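Local coordinates for protein uracil-DNA glycosylase (Epstein-Barr virus, PDB 6LYJ) that belongs to the uracil-DNA glycosylase superfamily and folds around a four-stranded parallel beta sheet flanked by helices, at residues A62-E67 with I151-K156; Y119-R124 with N234-A239; T210-S215 with Q227-G232. One frame throughout, in Å; residues are numbered along the deposited sequence.

Contact 1: A62-E67 with I151-K156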
loop_
_atom_site.group_PDB
_atom_site.type_symbol
_atom_site.label_atom_id
_atom_site.label_comp_id
_atom_site.label_asym_id
_atom_site.label_seq_id
_atom_site.Cartn_x
_atom_site.Cartn_y
_atom_site.Cartn_z
ATOM N N ALA A 62 -0.204 22.835 -5.396
ATOM C CA ALA A 62 -1.081 21.724 -5.736
ATOM C C ALA A 62 -1.636 21.121 -4.455
ATOM O O ALA A 62 -1.162 21.404 -3.351
ATOM C CB ALA A 62 -0.347 20.663 -6.562
ATOM N N THR A 63 -2.647 20.269 -4.622
ATOM C CA THR A 63 -3.225 19.544 -3.499
ATOM C C THR A 63 -2.294 18.418 -3.072
ATOM O O THR A 63 -1.883 17.595 -3.896
ATOM C CB THR A 63 -4.593 18.970 -3.872
ATOM O OG1 THR A 63 -5.407 19.995 -4.456
ATOM C CG2 THR A 63 -5.288 18.416 -2.637
ATOM N N VAL A 64 -1.976 18.379 -1.779
ATOM C CA VAL A 64 -1.080 17.383 -1.207
ATOM C C VAL A 64 -1.813 16.655 -0.088
ATOM O O VAL A 64 -2.475 17.285 0.745
ATOM C CB VAL A 64 0.218 18.037 -0.683
ATOM C CG1 VAL A 64 1.104 17.006 0.009
ATOM C CG2 VAL A 64 0.969 18.717 -1.825
ATOM N N TYR A 65 -1.688 15.326 -0.069
ATOM C CA TYR A 65 -2.315 14.488 0.938
ATOM C C TYR A 65 -1.261 13.758 1.764
ATOM O O TYR A 65 -0.213 13.380 1.233
ATOM C CB TYR A 65 -3.254 13.446 0.303
ATOM C CG TYR A 65 -4.407 14.021 -0.487
ATOM C CD1 TYR A 65 -5.313 14.894 0.102
ATOM C CD2 TYR A 65 -4.596 13.681 -1.820
ATOM C CE1 TYR A 65 -6.379 15.414 -0.616
ATOM C CE2 TYR A 65 -5.652 14.196 -2.546
ATOM C CZ TYR A 65 -6.542 15.063 -1.938
ATOM O OH TYR A 65 -7.593 15.581 -2.661
ATOM N N PRO A 66 -1.497 13.569 3.070
ATOM C CA PRO A 66 -2.622 14.196 3.769
ATOM C C PRO A 66 -2.285 15.642 4.127
ATOM O O PRO A 66 -1.271 16.161 3.646
ATOM C CB PRO A 66 -2.793 13.330 5.015
ATOM C CG PRO A 66 -1.457 12.726 5.251
ATOM C CD PRO A 66 -0.758 12.624 3.926
ATOM N N GLU A 67 -3.129 16.292 4.926
ATOM C CA GLU A 67 -2.787 17.604 5.453
ATOM C C GLU A 67 -1.526 17.516 6.308
ATOM O O GLU A 67 -1.159 16.451 6.814
ATOM C CB GLU A 67 -3.942 18.182 6.273
ATOM C CG GLU A 67 -5.123 18.621 5.429
ATOM C CD GLU A 67 -4.791 19.812 4.552
ATOM O OE1 GLU A 67 -4.414 20.871 5.100
ATOM O OE2 GLU A 67 -4.881 19.682 3.313
ATOM N N ILE A 151 6.745 6.662 2.287
ATOM C CA ILE A 151 6.592 8.019 1.773
ATOM C C ILE A 151 5.375 8.633 2.451
ATOM O O ILE A 151 4.292 8.035 2.445
ATOM C CB ILE A 151 6.441 8.037 0.241
ATOM C CG1 ILE A 151 7.564 7.248 -0.436
ATOM C CG2 ILE A 151 6.399 9.465 -0.284
ATOM C CD1 ILE A 151 8.960 7.734 -0.075
ATOM N N LEU A 152 5.545 9.814 3.045
ATOM C CA LEU A 152 4.526 10.332 3.952
ATOM C C LEU A 152 3.578 11.336 3.306
ATOM O O LEU A 152 2.560 11.676 3.920
ATOM C CB LEU A 152 5.181 10.969 5.188
ATOM C CG LEU A 152 5.911 9.985 6.109
ATOM C CD1 LEU A 152 6.554 10.691 7.296
ATOM C CD2 LEU A 152 4.974 8.884 6.579
ATOM N N THR A 153 3.870 11.813 2.096
ATOM C CA THR A 153 2.970 12.717 1.395
ATOM C C THR A 153 2.847 12.284 -0.061
ATOM O O THR A 153 3.635 11.476 -0.559
ATOM C CB THR A 153 3.447 14.181 1.489
ATOM O OG1 THR A 153 4.799 14.278 1.028
ATOM C CG2 THR A 153 3.363 14.689 2.929
ATOM N N VAL A 154 1.833 12.820 -0.737
ATOM C CA VAL A 154 1.622 12.548 -2.156
ATOM C C VAL A 154 0.788 13.681 -2.744
ATOM O O VAL A 154 -0.108 14.216 -2.086
ATOM C CB VAL A 154 0.956 11.166 -2.367
ATOM C CG1 VAL A 154 -0.457 11.140 -1.780
ATOM C CG2 VAL A 154 0.951 10.785 -3.841
ATOM N N GLN A 155 1.092 14.051 -3.987
ATOM C CA GLN A 155 0.258 15.006 -4.705
ATOM C C GLN A 155 -1.009 14.315 -5.200
ATOM O O GLN A 155 -0.974 13.156 -5.623
ATOM C CB GLN A 155 1.021 15.626 -5.878
ATOM C CG GLN A 155 0.248 16.733 -6.594
ATOM C CD GLN A 155 0.981 17.302 -7.798
ATOM O OE1 GLN A 155 2.208 17.411 -7.804
ATOM N NE2 GLN A 155 0.225 17.678 -8.822
ATOM N N LYS A 156 -2.131 15.028 -5.111
ATOM C CA LYS A 156 -3.421 14.504 -5.550
ATOM C C LYS A 156 -3.338 13.882 -6.939
ATOM O O LYS A 156 -2.840 14.498 -7.882
ATOM C CB LYS A 156 -4.459 15.627 -5.542
ATOM C CG LYS A 156 -5.756 15.286 -6.258
ATOM C CD LYS A 156 -6.681 16.489 -6.297
ATOM C CE LYS A 156 -7.901 16.224 -7.167
ATOM N NZ LYS A 156 -8.681 17.470 -7.410
#
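Y65 and V154 exchange two backbone hydrogen bonds. Y65 N reaches V154 O at 2.8 Å in an almost straight line. The return bond, from V154 N to Y65 O at 2.9 Å, is more bent, with an angle of 140° at the hydrogen. Further along, K156 N donates to T63 O at 2.9 Å. Between these bonds V64 and Q155 make a non-hydrogen-bonded pair with their CA atoms 4.4 Å apart. Weaker CA-H...O contacts reinforce the pairing, from V64 CA to V154 O, from Q155 CA to T63 O, and from T153 CA to Y65 O at 3.3 Å. The result is a short two-stranded antiparallel sheet, separate from the parallel sheet of the glycosylase fold; it ties the chain leaving helix 42-59 to the chain that follows strand 145-149. The cis peptide before P66 marks the end of the pairing on one side, where the proline CD still touches L152 O.

Apolar contacts differ on the two faces. On the face of Y65 and V154, the tyrosine and K156 lie side by side and point the same way. K156 CG is anti to the backbone N (chi1 167°) and the rest of the chain is extended; its CB meets Y65 CE2 obliquely at 3.5 Å, while CG and CD pass beside the tyrosine OH. The same lysine CB also meets T63 CB at 3.7 Å, and the ammonium end leads away from the contact. On the face of V64 and Q155, V64 CG1 packs on T153 CB at 4.0 Å, and the extended Q155 chain runs past A62 CB.

Two polar groups find partners elsewhere in the chain: T153 OG1 is hydrogen-bonded to W167 NE1 and H162 ND1, and the backbone N of Q155 to S161 OG.

Contact 2: Y119-R124 with N234-A239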
loop_
_atom_site.group_PDB
_atom_site.type_symbol
_atom_site.label_atom_id
_atom_site.label_comp_id
_atom_site.label_asym_id
_atom_site.label_seq_id
_atom_site.Cartn_x
_atom_site.Cartn_y
_atom_site.Cartn_z
ATOM N N TYR A 119 -8.077 -7.905 5.495
ATOM C CA TYR A 119 -9.206 -8.417 6.266
ATOM C C TYR A 119 -9.470 -9.884 5.950
ATOM O O TYR A 119 -9.810 -10.667 6.843
ATOM C CB TYR A 119 -10.463 -7.594 5.978
ATOM C CG TYR A 119 -10.463 -6.188 6.531
ATOM C CD1 TYR A 119 -9.510 -5.775 7.453
ATOM C CD2 TYR A 119 -11.439 -5.278 6.144
ATOM C CE1 TYR A 119 -9.513 -4.485 7.947
ATOM C CE2 TYR A 119 -11.462 -3.993 6.646
ATOM C CZ TYR A 119 -10.500 -3.603 7.548
ATOM O OH TYR A 119 -10.532 -2.325 8.053
ATOM N N ALA A 120 -9.351 -10.266 4.673
ATOM C CA ALA A 120 -9.606 -11.651 4.284
ATOM C C ALA A 120 -8.605 -12.599 4.932
ATOM O O ALA A 120 -8.967 -13.692 5.380
ATOM C CB ALA A 120 -9.565 -11.787 2.759
ATOM N N GLU A 121 -7.335 -12.194 4.987
ATOM C CA GLU A 121 -6.338 -13.037 5.643
ATOM C C GLU A 121 -6.559 -13.089 7.152
ATOM O O GLU A 121 -6.394 -14.147 7.775
ATOM C CB GLU A 121 -4.930 -12.538 5.316
ATOM C CG GLU A 121 -3.832 -13.105 6.214
ATOM C CD GLU A 121 -3.712 -14.622 6.159
ATOM O OE1 GLU A 121 -4.186 -15.249 5.185
ATOM O OE2 GLU A 121 -3.128 -15.192 7.106
ATOM N N LEU A 122 -6.966 -11.968 7.750
ATOM C CA LEU A 122 -7.303 -11.975 9.170
ATOM C C LEU A 122 -8.460 -12.929 9.448
ATOM O O LEU A 122 -8.450 -13.665 10.442
ATOM C CB LEU A 122 -7.647 -10.560 9.628
ATOM C CG LEU A 122 -6.476 -9.638 9.972
ATOM C CD1 LEU A 122 -6.924 -8.196 9.861
ATOM C CD2 LEU A 122 -5.934 -9.920 11.359
ATOM N N HIS A 123 -9.472 -12.915 8.579
ATOM C CA HIS A 123 -10.646 -13.759 8.764
ATOM C C HIS A 123 -10.307 -15.232 8.569
ATOM O O HIS A 123 -10.831 -16.097 9.283
ATOM C CB HIS A 123 -11.746 -13.320 7.798
ATOM C CG HIS A 123 -13.036 -14.057 7.972
ATOM N ND1 HIS A 123 -13.866 -14.358 6.914
ATOM C CD2 HIS A 123 -13.640 -14.551 9.078
ATOM C CE1 HIS A 123 -14.926 -15.009 7.361
ATOM N NE2 HIS A 123 -14.813 -15.138 8.671
ATOM N N ARG A 124 -9.442 -15.540 7.598
ATOM C CA ARG A 124 -8.977 -16.915 7.425
ATOM C C ARG A 124 -8.209 -17.398 8.650
ATOM O O ARG A 124 -8.423 -18.518 9.129
ATOM C CB ARG A 124 -8.104 -17.025 6.172
ATOM C CG ARG A 124 -7.580 -18.436 5.901
ATOM C CD ARG A 124 -6.299 -18.415 5.065
ATOM N NE ARG A 124 -5.158 -17.890 5.810
ATOM C CZ ARG A 124 -4.474 -18.576 6.721
ATOM N NH1 ARG A 124 -4.808 -19.826 7.005
ATOM N NH2 ARG A 124 -3.450 -18.013 7.349
ATOM N N ASN A 234 -0.364 -16.114 7.206
ATOM C CA ASN A 234 -0.477 -16.379 8.640
ATOM C C ASN A 234 0.258 -15.338 9.483
ATOM O O ASN A 234 0.579 -15.597 10.647
ATOM C CB ASN A 234 0.027 -17.791 8.977
ATOM C CG ASN A 234 -0.753 -18.445 10.101
ATOM O OD1 ASN A 234 -1.961 -18.249 10.230
ATOM N ND2 ASN A 234 -0.063 -19.232 10.918
ATOM N N HIS A 235 0.490 -14.139 8.933
ATOM C CA HIS A 235 1.382 -13.184 9.585
ATOM C C HIS A 235 0.825 -12.669 10.909
ATOM O O HIS A 235 1.596 -12.394 11.836
ATOM C CB HIS A 235 1.654 -12.004 8.649
ATOM C CG HIS A 235 2.700 -12.272 7.610
ATOM N ND1 HIS A 235 3.179 -11.290 6.770
ATOM C CD2 HIS A 235 3.354 -13.409 7.272
ATOM C CE1 HIS A 235 4.087 -11.807 5.963
ATOM N NE2 HIS A 235 4.211 -13.092 6.244
ATOM N N PHE A 236 -0.494 -12.519 11.028
ATOM C CA PHE A 236 -1.052 -11.965 12.257
ATOM C C PHE A 236 -1.032 -12.986 13.394
ATOM O O PHE A 236 -0.755 -12.632 14.554
ATOM C CB PHE A 236 -2.469 -11.457 11.987
ATOM C CG PHE A 236 -2.523 -10.385 10.937
ATOM C CD1 PHE A 236 -2.266 -9.063 11.262
ATOM C CD2 PHE A 236 -2.801 -10.704 9.617
ATOM C CE1 PHE A 236 -2.301 -8.078 10.295
ATOM C CE2 PHE A 236 -2.837 -9.723 8.642
ATOM C CZ PHE A 236 -2.587 -8.409 8.981
ATOM N N VAL A 237 -1.217 -14.262 13.056
ATOM C CA VAL A 237 -1.059 -15.328 14.038
ATOM C C VAL A 237 0.400 -15.440 14.464
ATOM O O VAL A 237 0.705 -15.524 15.658
ATOM C CB VAL A 237 -1.590 -16.658 13.474
ATOM C CG1 VAL A 237 -1.278 -17.810 14.425
ATOM C CG2 VAL A 237 -3.086 -16.563 13.201
ATOM N N LEU A 238 1.317 -15.496 13.492
ATOM C CA LEU A 238 2.734 -15.603 13.827
ATOM C C LEU A 238 3.180 -14.418 14.674
ATOM O O LEU A 238 3.981 -14.572 15.605
ATOM C CB LEU A 238 3.569 -15.705 12.551
ATOM C CG LEU A 238 3.335 -16.965 11.715
ATOM C CD1 LEU A 238 4.049 -16.856 10.371
ATOM C CD2 LEU A 238 3.781 -18.211 12.475
ATOM N N ALA A 239 2.664 -13.227 14.365
ATOM C CA ALA A 239 3.004 -12.035 15.130
ATOM C C ALA A 239 2.571 -12.178 16.583
ATOM O O ALA A 239 3.357 -11.917 17.506
ATOM C CB ALA A 239 2.365 -10.802 14.493
HETATM O O HOH W 1 -2.603 -14.095 9.742
HETATM O O HOH W 2 -2.885 -21.394 9.056
#
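E121 reaches N234 through a chain bent at chi2 (60°), which places CD, and R124, one turn later on the same helix, is bent at chi3 (70°), which places NE. The two meet side-on: R124 NE bonds to E121 OE1 at 2.9 Å and R124 NH2 to the syn lone pair of E121 OE2 at 2.8 Å, both carboxylate oxygens lying close to the guanidinium plane. This salt bridge within helix 113-125 faces the start of helix 235-245. N234 N donates to E121 OE2 at 2.9 Å, coming from above the carboxylate plane, and water 1 links the same oxygen to F236 N. N234, at the N-cap position, makes no side-chain capping bond; its OD1 instead accepts a long bond of 3.3 Å from R124 NH2, with the amide turned well out of the guanidinium plane.

Next to the polar cluster the helices, whose local axes cross at -59° and approach to 9.8 Å, pack through L122 and F236. L122 CD2 lies over one face of the phenylalanine ring, 3.7 Å from its centroid, a CH-pi contact offset toward the CG side. W253 meets the same ring edge-to-face. I118 of helix 113-125 also touches F236, and M188 and W190 of strand 186-190 connect it to the parallel sheet.

Counting a probable bond from G232 N, OE1 of the buried E121 carboxylate has two donors and OE2, with water 1, three. The guanidinium and the amino-terminal end of helix 235-245 would be expected to stabilise its negative charge, consistent with an ionised glutamate joining two helices.

Contact 3: T210-S215 with Q227-G232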
loop_
_atom_site.group_PDB
_atom_site.type_symbol
_atom_site.label_atom_id
_atom_site.label_comp_id
_atom_site.label_asym_id
_atom_site.label_seq_id
_atom_site.Cartn_x
_atom_site.Cartn_y
_atom_site.Cartn_z
ATOM N N THR A 210 7.560 -11.824 5.744
ATOM C CA THR A 210 7.494 -11.368 4.365
ATOM C C THR A 210 6.495 -12.211 3.591
ATOM O O THR A 210 6.270 -13.385 3.901
ATOM C CB THR A 210 8.861 -11.441 3.669
ATOM O OG1 THR A 210 9.265 -12.810 3.562
ATOM C CG2 THR A 210 9.912 -10.666 4.451
ATOM N N SER A 211 5.898 -11.595 2.576
ATOM C CA SER A 211 5.012 -12.286 1.646
ATOM C C SER A 211 4.784 -11.365 0.455
ATOM O O SER A 211 5.259 -10.224 0.424
ATOM C CB SER A 211 3.685 -12.674 2.304
ATOM O OG SER A 211 2.827 -11.555 2.427
ATOM N N GLN A 212 4.042 -11.872 -0.525
ATOM C CA GLN A 212 3.575 -11.022 -1.606
ATOM C C GLN A 212 2.617 -9.960 -1.073
ATOM O O GLN A 212 2.083 -10.062 0.035
ATOM C CB GLN A 212 2.889 -11.850 -2.687
ATOM C CG GLN A 212 3.857 -12.606 -3.570
ATOM C CD GLN A 212 3.161 -13.300 -4.715
ATOM O OE1 GLN A 212 2.001 -13.692 -4.604
ATOM N NE2 GLN A 212 3.863 -13.450 -5.830
ATOM N N HIS A 213 2.396 -8.942 -1.893
ATOM C CA HIS A 213 1.558 -7.822 -1.511
ATOM C C HIS A 213 0.098 -8.267 -1.420
ATOM O O HIS A 213 -0.332 -9.157 -2.156
ATOM C CB HIS A 213 1.708 -6.702 -2.538
ATOM C CG HIS A 213 1.266 -5.359 -2.051
ATOM N ND1 HIS A 213 -0.045 -4.940 -2.111
ATOM C CD2 HIS A 213 1.964 -4.337 -1.502
ATOM C CE1 HIS A 213 -0.137 -3.719 -1.618
ATOM N NE2 HIS A 213 1.069 -3.328 -1.245
ATOM N N PRO A 214 -0.684 -7.678 -0.510
ATOM C CA PRO A 214 -2.109 -8.031 -0.424
ATOM C C PRO A 214 -2.957 -7.513 -1.575
ATOM O O PRO A 214 -4.149 -7.836 -1.626
ATOM C CB PRO A 214 -2.538 -7.392 0.904
ATOM C CG PRO A 214 -1.609 -6.223 1.054
ATOM C CD PRO A 214 -0.290 -6.744 0.562
ATOM N N SER A 215 -2.392 -6.725 -2.484
ATOM C CA SER A 215 -3.163 -6.175 -3.590
ATOM C C SER A 215 -3.887 -7.292 -4.344
ATOM O O SER A 215 -3.314 -8.370 -4.556
ATOM C CB SER A 215 -2.244 -5.410 -4.546
ATOM O OG SER A 215 -2.954 -4.964 -5.687
ATOM N N GLN A 227 8.216 -16.135 -3.353
ATOM C CA GLN A 227 7.568 -15.609 -2.163
ATOM C C GLN A 227 6.189 -16.223 -1.967
ATOM O O GLN A 227 5.458 -16.500 -2.922
ATOM C CB GLN A 227 7.440 -14.090 -2.242
ATOM C CG GLN A 227 8.542 -13.342 -1.528
ATOM C CD GLN A 227 8.078 -11.995 -1.030
ATOM O OE1 GLN A 227 7.330 -11.296 -1.711
ATOM N NE2 GLN A 227 8.512 -11.624 0.168
ATOM N N GLN A 228 5.837 -16.405 -0.701
ATOM C CA GLN A 228 4.536 -16.922 -0.312
ATOM C C GLN A 228 3.434 -15.915 -0.638
ATOM O O GLN A 228 3.647 -14.700 -0.620
ATOM C CB GLN A 228 4.567 -17.271 1.176
ATOM C CG GLN A 228 3.301 -17.033 1.948
ATOM C CD GLN A 228 3.405 -17.543 3.365
ATOM O OE1 GLN A 228 4.142 -16.989 4.181
ATOM N NE2 GLN A 228 2.674 -18.610 3.666
ATOM N N LYS A 229 2.256 -16.434 -0.979
ATOM C CA LYS A 229 1.102 -15.581 -1.237
ATOM C C LYS A 229 0.658 -14.858 0.030
ATOM O O LYS A 229 0.839 -15.347 1.147
ATOM C CB LYS A 229 -0.063 -16.419 -1.769
ATOM C CG LYS A 229 0.112 -16.871 -3.196
ATOM C CD LYS A 229 -0.247 -15.747 -4.129
ATOM C CE LYS A 229 -0.136 -16.165 -5.576
ATOM N NZ LYS A 229 0.330 -15.007 -6.377
ATOM N N PHE A 230 0.070 -13.672 -0.150
ATOM C CA PHE A 230 -0.438 -12.940 1.005
ATOM C C PHE A 230 -1.514 -13.748 1.722
ATOM O O PHE A 230 -1.410 -14.016 2.924
ATOM C CB PHE A 230 -0.977 -11.568 0.604
ATOM C CG PHE A 230 -1.415 -10.743 1.781
ATOM C CD1 PHE A 230 -0.509 -9.944 2.456
ATOM C CD2 PHE A 230 -2.722 -10.808 2.245
ATOM C CE1 PHE A 230 -0.903 -9.200 3.558
ATOM C CE2 PHE A 230 -3.123 -10.068 3.340
ATOM C CZ PHE A 230 -2.213 -9.264 4.000
ATOM N N LEU A 231 -2.573 -14.119 1.004
ATOM C CA LEU A 231 -3.606 -14.956 1.598
ATOM C C LEU A 231 -3.005 -16.298 1.988
ATOM O O LEU A 231 -2.493 -17.029 1.136
ATOM C CB LEU A 231 -4.766 -15.146 0.622
ATOM C CG LEU A 231 -5.960 -15.928 1.173
ATOM C CD1 LEU A 231 -6.684 -15.125 2.244
ATOM C CD2 LEU A 231 -6.912 -16.315 0.054
ATOM N N GLY A 232 -3.056 -16.617 3.278
ATOM C CA GLY A 232 -2.377 -17.785 3.790
ATOM C C GLY A 232 -1.035 -17.513 4.436
ATOM O O GLY A 232 -0.397 -18.460 4.910
HETATM O O HOH W 3 7.816 -15.212 1.873
HETATM O O HOH W 4 -0.740 -12.767 -2.693
#
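P214 lies on one face of the F230 ring, with P214 CB 3.4 Å from the ring centroid and only 2° off the normal, a CH-pi contact over the centre. Q212 O stands at the edge of the ring near CD1, and W190 meets F230 edge-to-face. The proline also serves the preceding imidazole: P214 CD sits above one face of H213, offset toward the rim, while S215 N donates to H213 ND1 at 3.0 Å close to the ring plane.

The run H213-P214-S215 follows strand 207-211, an edge strand of the parallel sheet within this chain, and opens the segment known in this family as the leucine loop. F230 belongs to the returning chain, so the proline-phenylalanine contact joins the base of the loop on its two sides. Another protein chain packs on Q212, H213 and S215 here.

Hydrogen bonds hold the same base. Q212 N donates to Q228 O at 2.9 Å with an angle of 170°, and S211 OG, 3.7 Å from F230 CD1, donates to Q212 O at 2.9 Å and is also bonded to N233 ND2. K229 CB points away from segment 210-215, but the bend at chi2 (-80°) brings CD back toward Q212, and the end of the chain then carries NZ to Q212 OE1 at 2.8 Å, in the amide plane on a lone pair; A218 O takes a second bond from the ammonium. F230 N donates to water 4 at 2.8 Å, and water 3 donates to T210 O at 3.1 Å while its link to Q228 N is weak.

Overall arrangement
Contact 1 lies apart from the other two, its centre about 30 Å from that of contact 2 and about 27 Å from that of contact 3, and across the centre of the chain from contact 2. Contacts 2 and 3 adjoin, with centres about 11 Å apart. Strand 207-211, the loop of contact 3 and helix 235-245 follow one another in the chain, and E121 of contact 2 probably hydrogen-bonds to G232 N in contact 3. Both segments of contact 1 precede those of contact 3, whereas 119-124 falls between them and 234-239 comes last. One end of the glycosylase fold is thus tied by a small antiparallel sheet, the other by a loop base and helix pair beside the parallel sheet.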